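Side-chain contacts in pyruvate kinase (Cryptosporidium parvum, PDB 4DRS), which probably catalyses the last step of glycolysis, the transfer of phosphate from phosphoenolpyruvate to ADP to give pyruvate and ATP: residues N57-L62 with R93-A98; G64-G69 with P100-G105. One frame throughout, in Å; residues are numbered along the deposited sequence.

Contact 1: residues N57-L62 with R93-A98. With ACT (acetate ion), chain I.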
loop_
_atom_site.group_PDB
_atom_site.type_symbol
_atom_site.label_atom_id
_atom_site.label_comp_id
_atom_site.label_asym_id
_atom_site.label_seq_id
_atom_site.Cartn_x
_atom_site.Cartn_y
_atom_site.Cartn_z
ATOM N N ASN A 57 36.458 -11.888 -34.498
ATOM C CA ASN A 57 35.824 -12.029 -35.800
ATOM C C ASN A 57 35.708 -13.469 -36.320
ATOM O O ASN A 57 34.913 -13.743 -37.229
ATOM C CB ASN A 57 36.571 -11.178 -36.831
ATOM C CG ASN A 57 35.846 -11.109 -38.154
ATOM O OD1 ASN A 57 34.640 -10.892 -38.195
ATOM N ND2 ASN A 57 36.572 -11.307 -39.242
ATOM N N ASN A 58 36.500 -14.381 -35.760
ATOM C CA ASN A 58 36.522 -15.763 -36.231
ATOM C C ASN A 58 35.484 -16.655 -35.543
ATOM O O ASN A 58 35.004 -16.332 -34.453
ATOM C CB ASN A 58 37.933 -16.360 -36.112
ATOM C CG ASN A 58 38.388 -16.512 -34.673
ATOM O OD1 ASN A 58 38.462 -15.541 -33.918
ATOM N ND2 ASN A 58 38.709 -17.740 -34.289
ATOM N N VAL A 59 35.154 -17.770 -36.199
ATOM C CA VAL A 59 34.134 -18.720 -35.744
ATOM C C VAL A 59 34.359 -19.187 -34.303
ATOM O O VAL A 59 33.438 -19.164 -33.485
ATOM C CB VAL A 59 34.047 -19.950 -36.685
ATOM C CG1 VAL A 59 33.077 -20.991 -36.142
ATOM C CG2 VAL A 59 33.630 -19.530 -38.085
ATOM N N GLU A 60 35.586 -19.607 -34.006
ATOM C CA GLU A 60 35.941 -20.097 -32.679
ATOM C C GLU A 60 35.626 -19.074 -31.584
ATOM O O GLU A 60 35.028 -19.423 -30.562
ATOM C CB GLU A 60 37.417 -20.509 -32.633
ATOM C CG GLU A 60 37.801 -21.332 -31.409
ATOM C CD GLU A 60 36.995 -22.616 -31.274
ATOM O OE1 GLU A 60 36.878 -23.368 -32.271
ATOM O OE2 GLU A 60 36.478 -22.877 -30.163
ATOM N N SER A 61 36.022 -17.821 -31.809
ATOM C CA SER A 61 35.751 -16.738 -30.861
ATOM C C SER A 61 34.260 -16.458 -30.708
ATOM O O SER A 61 33.782 -16.183 -29.604
ATOM C CB SER A 61 36.456 -15.453 -31.283
ATOM O OG SER A 61 37.857 -15.596 -31.210
ATOM N N LEU A 62 33.533 -16.518 -31.820
ATOM C CA LEU A 62 32.099 -16.260 -31.806
ATOM C C LEU A 62 31.325 -17.342 -31.044
ATOM O O LEU A 62 30.397 -17.034 -30.300
ATOM C CB LEU A 62 31.575 -16.062 -33.231
ATOM C CG LEU A 62 31.978 -14.717 -33.855
ATOM C CD1 LEU A 62 31.901 -14.757 -35.373
ATOM C CD2 LEU A 62 31.132 -13.581 -33.300
ATOM N N ARG A 93 26.951 -16.648 -38.382
ATOM C CA ARG A 93 25.987 -17.685 -38.751
ATOM C C ARG A 93 26.546 -19.105 -38.669
ATOM O O ARG A 93 25.840 -20.024 -38.252
ATOM C CB ARG A 93 25.366 -17.392 -40.121
ATOM C CG ARG A 93 24.292 -16.315 -40.023
ATOM C CD ARG A 93 23.748 -15.861 -41.363
ATOM N NE ARG A 93 22.716 -14.851 -41.154
ATOM C CZ ARG A 93 22.240 -14.032 -42.086
ATOM N NH1 ARG A 93 22.699 -14.072 -43.331
ATOM N NH2 ARG A 93 21.298 -13.162 -41.768
ATOM N N GLU A 94 27.811 -19.274 -39.047
ATOM C CA GLU A 94 28.491 -20.558 -38.908
ATOM C C GLU A 94 28.626 -20.920 -37.426
ATOM O O GLU A 94 28.357 -22.060 -37.032
ATOM C CB GLU A 94 29.867 -20.526 -39.589
ATOM C CG GLU A 94 30.613 -21.855 -39.545
ATOM C CD GLU A 94 31.918 -21.850 -40.332
ATOM O OE1 GLU A 94 32.099 -20.979 -41.218
ATOM O OE2 GLU A 94 32.766 -22.731 -40.064
ATOM N N ALA A 95 29.023 -19.941 -36.615
ATOM C CA ALA A 95 29.139 -20.129 -35.175
ATOM C C ALA A 95 27.792 -20.473 -34.548
ATOM O O ALA A 95 27.723 -21.311 -33.647
ATOM C CB ALA A 95 29.734 -18.896 -34.517
ATOM N N ALA A 96 26.730 -19.830 -35.032
ATOM C CA ALA A 96 25.375 -20.107 -34.553
ATOM C C ALA A 96 24.942 -21.524 -34.899
ATOM O O ALA A 96 24.268 -22.173 -34.101
ATOM C CB ALA A 96 24.379 -19.090 -35.102
ATOM N N LYS A 97 25.339 -22.001 -36.079
ATOM C CA LYS A 97 25.047 -23.377 -36.491
ATOM C C LYS A 97 25.698 -24.397 -35.565
ATOM O O LYS A 97 25.144 -25.466 -35.327
ATOM C CB LYS A 97 25.470 -23.630 -37.939
ATOM C CG LYS A 97 24.488 -23.081 -38.961
ATOM C CD LYS A 97 24.870 -23.456 -40.387
ATOM C CE LYS A 97 23.848 -22.915 -41.378
ATOM N NZ LYS A 97 24.081 -23.428 -42.759
ATOM N N ALA A 98 26.866 -24.048 -35.033
ATOM C CA ALA A 98 27.586 -24.909 -34.103
ATOM C C ALA A 98 26.947 -24.919 -32.708
ATOM O O ALA A 98 27.400 -25.637 -31.813
ATOM C CB ALA A 98 29.047 -24.488 -34.022
HETATM C C ACT I . 24.169 -15.092 -46.296
HETATM O O ACT I . 24.909 -14.993 -45.288
HETATM O OXT ACT I . 23.132 -14.404 -46.435
HETATM C CH3 ACT I . 24.535 -16.071 -47.374
#

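Contact 2: residues G64-G69 with P100-G105. With SO4 (sulfate ion), chain D.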
loop_
_atom_site.group_PDB
_atom_site.type_symbol
_atom_site.label_atom_id
_atom_site.label_comp_id
_atom_site.label_asym_id
_atom_site.label_seq_id
_atom_site.Cartn_x
_atom_site.Cartn_y
_atom_site.Cartn_z
ATOM N N GLY A 64 32.645 -19.051 -28.612
ATOM C CA GLY A 64 32.993 -18.681 -27.247
ATOM C C GLY A 64 32.063 -17.616 -26.687
ATOM O O GLY A 64 31.563 -17.753 -25.572
ATOM N N LEU A 65 31.819 -16.569 -27.476
ATOM C CA LEU A 65 30.924 -15.484 -27.076
ATOM C C LEU A 65 29.495 -15.953 -26.803
ATOM O O LEU A 65 28.852 -15.471 -25.864
ATOM C CB LEU A 65 30.926 -14.356 -28.111
ATOM C CG LEU A 65 32.213 -13.541 -28.251
ATOM C CD1 LEU A 65 32.103 -12.611 -29.452
ATOM C CD2 LEU A 65 32.526 -12.758 -26.984
ATOM N N ILE A 66 29.009 -16.889 -27.617
ATOM C CA ILE A 66 27.717 -17.523 -27.367
ATOM C C ILE A 66 27.731 -18.264 -26.019
ATOM O O ILE A 66 26.809 -18.113 -25.214
ATOM C CB ILE A 66 27.302 -18.470 -28.523
ATOM C CG1 ILE A 66 27.206 -17.689 -29.846
ATOM C CG2 ILE A 66 25.984 -19.176 -28.203
ATOM C CD1 ILE A 66 27.051 -18.547 -31.083
ATOM N N ASP A 67 28.791 -19.035 -25.768
ATOM C CA ASP A 67 28.916 -19.804 -24.525
ATOM C C ASP A 67 28.976 -18.916 -23.285
ATOM O O ASP A 67 28.513 -19.309 -22.211
ATOM C CB ASP A 67 30.137 -20.724 -24.573
ATOM C CG ASP A 67 29.927 -21.936 -25.472
ATOM O OD1 ASP A 67 28.774 -22.201 -25.879
ATOM O OD2 ASP A 67 30.923 -22.634 -25.768
ATOM N N LYS A 68 29.540 -17.720 -23.444
ATOM C CA LYS A 68 29.669 -16.775 -22.343
ATOM C C LYS A 68 28.378 -15.988 -22.114
ATOM O O LYS A 68 28.182 -15.412 -21.041
ATOM C CB LYS A 68 30.844 -15.812 -22.574
ATOM C CG LYS A 68 32.186 -16.457 -22.913
ATOM C CD LYS A 68 32.787 -17.217 -21.743
ATOM C CE LYS A 68 34.076 -17.917 -22.152
ATOM N NZ LYS A 68 34.567 -18.839 -21.088
ATOM N N GLY A 69 27.507 -15.944 -23.121
ATOM C CA GLY A 69 26.192 -15.325 -22.958
ATOM C C GLY A 69 25.688 -14.367 -24.023
ATOM O O GLY A 69 24.669 -13.705 -23.813
ATOM N N PRO A 100 23.168 -25.308 -31.795
ATOM C CA PRO A 100 21.758 -25.507 -32.156
ATOM C C PRO A 100 20.756 -25.176 -31.042
ATOM O O PRO A 100 19.588 -24.911 -31.336
ATOM C CB PRO A 100 21.690 -27.000 -32.504
ATOM C CG PRO A 100 22.814 -27.616 -31.745
ATOM C CD PRO A 100 23.906 -26.587 -31.770
ATOM N N HIS A 101 21.205 -25.199 -29.788
ATOM C CA HIS A 101 20.344 -24.841 -28.653
ATOM C C HIS A 101 20.373 -23.367 -28.325
ATOM O O HIS A 101 19.833 -22.938 -27.300
ATOM C CB HIS A 101 20.690 -25.669 -27.413
ATOM C CG HIS A 101 20.405 -27.150 -27.562
ATOM N ND1 HIS A 101 19.283 -27.620 -28.150
ATOM C CD2 HIS A 101 21.136 -28.270 -27.155
ATOM C CE1 HIS A 101 19.302 -28.970 -28.136
ATOM N NE2 HIS A 101 20.435 -29.366 -27.525
ATOM N N SER A 102 21.006 -22.580 -29.190
ATOM C CA SER A 102 21.061 -21.136 -29.013
ATOM C C SER A 102 20.486 -20.424 -30.223
ATOM O O SER A 102 20.507 -20.952 -31.335
ATOM C CB SER A 102 22.496 -20.667 -28.756
ATOM O OG SER A 102 22.888 -20.949 -27.421
ATOM N N THR A 103 19.954 -19.231 -29.983
ATOM C CA THR A 103 19.484 -18.352 -31.045
ATOM C C THR A 103 20.291 -17.067 -30.943
ATOM O O THR A 103 20.398 -16.486 -29.863
ATOM C CB THR A 103 17.972 -18.065 -30.916
ATOM O OG1 THR A 103 17.254 -19.302 -30.827
ATOM C CG2 THR A 103 17.463 -17.295 -32.122
ATOM N N VAL A 104 20.876 -16.638 -32.058
ATOM C CA VAL A 104 21.665 -15.406 -32.092
ATOM C C VAL A 104 21.028 -14.408 -33.053
ATOM O O VAL A 104 20.819 -14.716 -34.228
ATOM C CB VAL A 104 23.135 -15.674 -32.498
ATOM C CG1 VAL A 104 23.943 -14.382 -32.518
ATOM C CG2 VAL A 104 23.783 -16.685 -31.561
ATOM N N GLY A 105 20.714 -13.216 -32.550
ATOM C CA GLY A 105 20.233 -12.135 -33.402
ATOM C C GLY A 105 21.407 -11.347 -33.952
ATOM O O GLY A 105 22.480 -11.306 -33.337
HETATM S S SO4 D . 18.096 -19.015 -26.394
HETATM O O1 SO4 D . 17.833 -20.470 -26.427
HETATM O O2 SO4 D . 18.196 -18.551 -24.992
HETATM O O3 SO4 D . 19.384 -18.760 -27.087
HETATM O O4 SO4 D . 16.983 -18.311 -27.078
#

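Contact 1: residues N57-L62 with R93-A98
Ala95 turns its methyl group toward helix 59-68, and CB of Leu62 meets it at 3.6 Å, CB against CB. Here the two helices pack tightly: the CA atoms of Val59 and Ala95 come within 5.2 Å. The carbonyl O of Val59 also rests against the same methyl, 3.9 Å from Ala95 CB. Val59 spans the tight and loose sides with its two branches. CG1, anti to the backbone N (chi1 175°), lies over the backbone of Ala95, while CG2 reaches outward to the carboxylate of Glu94, 3.7 Å from its CD. The extended Glu94 chain crosses the valine at about a right angle; on this solvent side a valine methyl merely rests against a carboxylate. No hydrogen bond crosses between the segments. At the start of the helix, Asn58 is the N-cap, and its OD1 accepts a 2.8 Å hydrogen bond from Ser61 OG. Arg93 starts away from helix 59-68; its NH2 bonds to Tyr228 O and its NH1 to an acetate ion at the guanidinium edge, probably from the crystallisation liquor. Leu62 also packs on Asn91 and Ile92 of helix 82-97 and on Ile52 after strand 47-51, so the contact joins two neighbouring outer helices of the TIM barrel.

Contact 2: residues G64-G69 with P100-G105
Ile66 reaches from helix 59-68 to the segment leading into strand 105-109 and touches it with both branches. Its CD1 lies 3.8 Å from CG2 of Val104, the two side chains crossing obliquely, and CG2 of the isoleucine sits 3.7 Å from Ser102 OG. The split follows from the first torsion: with chi1 at -59°, CG1 is anti to the carbonyl carbon and carries CD1 to the valine, while CG2, anti to the backbone N, faces the serine. One shell out, the near-extended backbone at 102-104 sends Ser102 and Val104 toward the helix and Thr103 away, against helix 457-462. Beside this run Thr103 N gives a fairly straight hydrogen bond to sulfate O3, 3.0 Å long at 164°. Lys464, Lys470 and Thr471 also hold the sulfate, probably from the crystallisation liquor. On the helix side, a Schellman motif at Gly69 ends the helix, where the positive phi (134°) suits glycine. Gly105 pairs through its backbone with Ser71 and Ala73, so the packing sets an outer helix of the TIM barrel against the entry to the third barrel strand. No hydrogen bond crosses the contact: what joins the helix to the loop before the strand is van der Waals packing, with polar links confined to its surroundings.

Overall arrangement
Contacts 1 and 2 lie with their centres about 9 Å apart on one side of the chain's centre, and both use helix 59-68: its first turn serves contact 1 and its last turns contact 2. Their segments alternate along the chain, 57-62, 64-69, 93-98 and 100-105, so helix 59-68 runs beside helix 82-97 and then beside the loop leading to strand 105-109. Ile66 CD1 joins the two, lying 3.8 Å from Ala95 O. Between the paired segments comes strand 72-76 of the eight-stranded TIM barrel, with Arg74, which binds ADP in a structure of this protein, though none is bound to this chain here. Leu62 and Val104 side chains each lie about 10 Å from that of Arg74: structural packing near the nucleotide site.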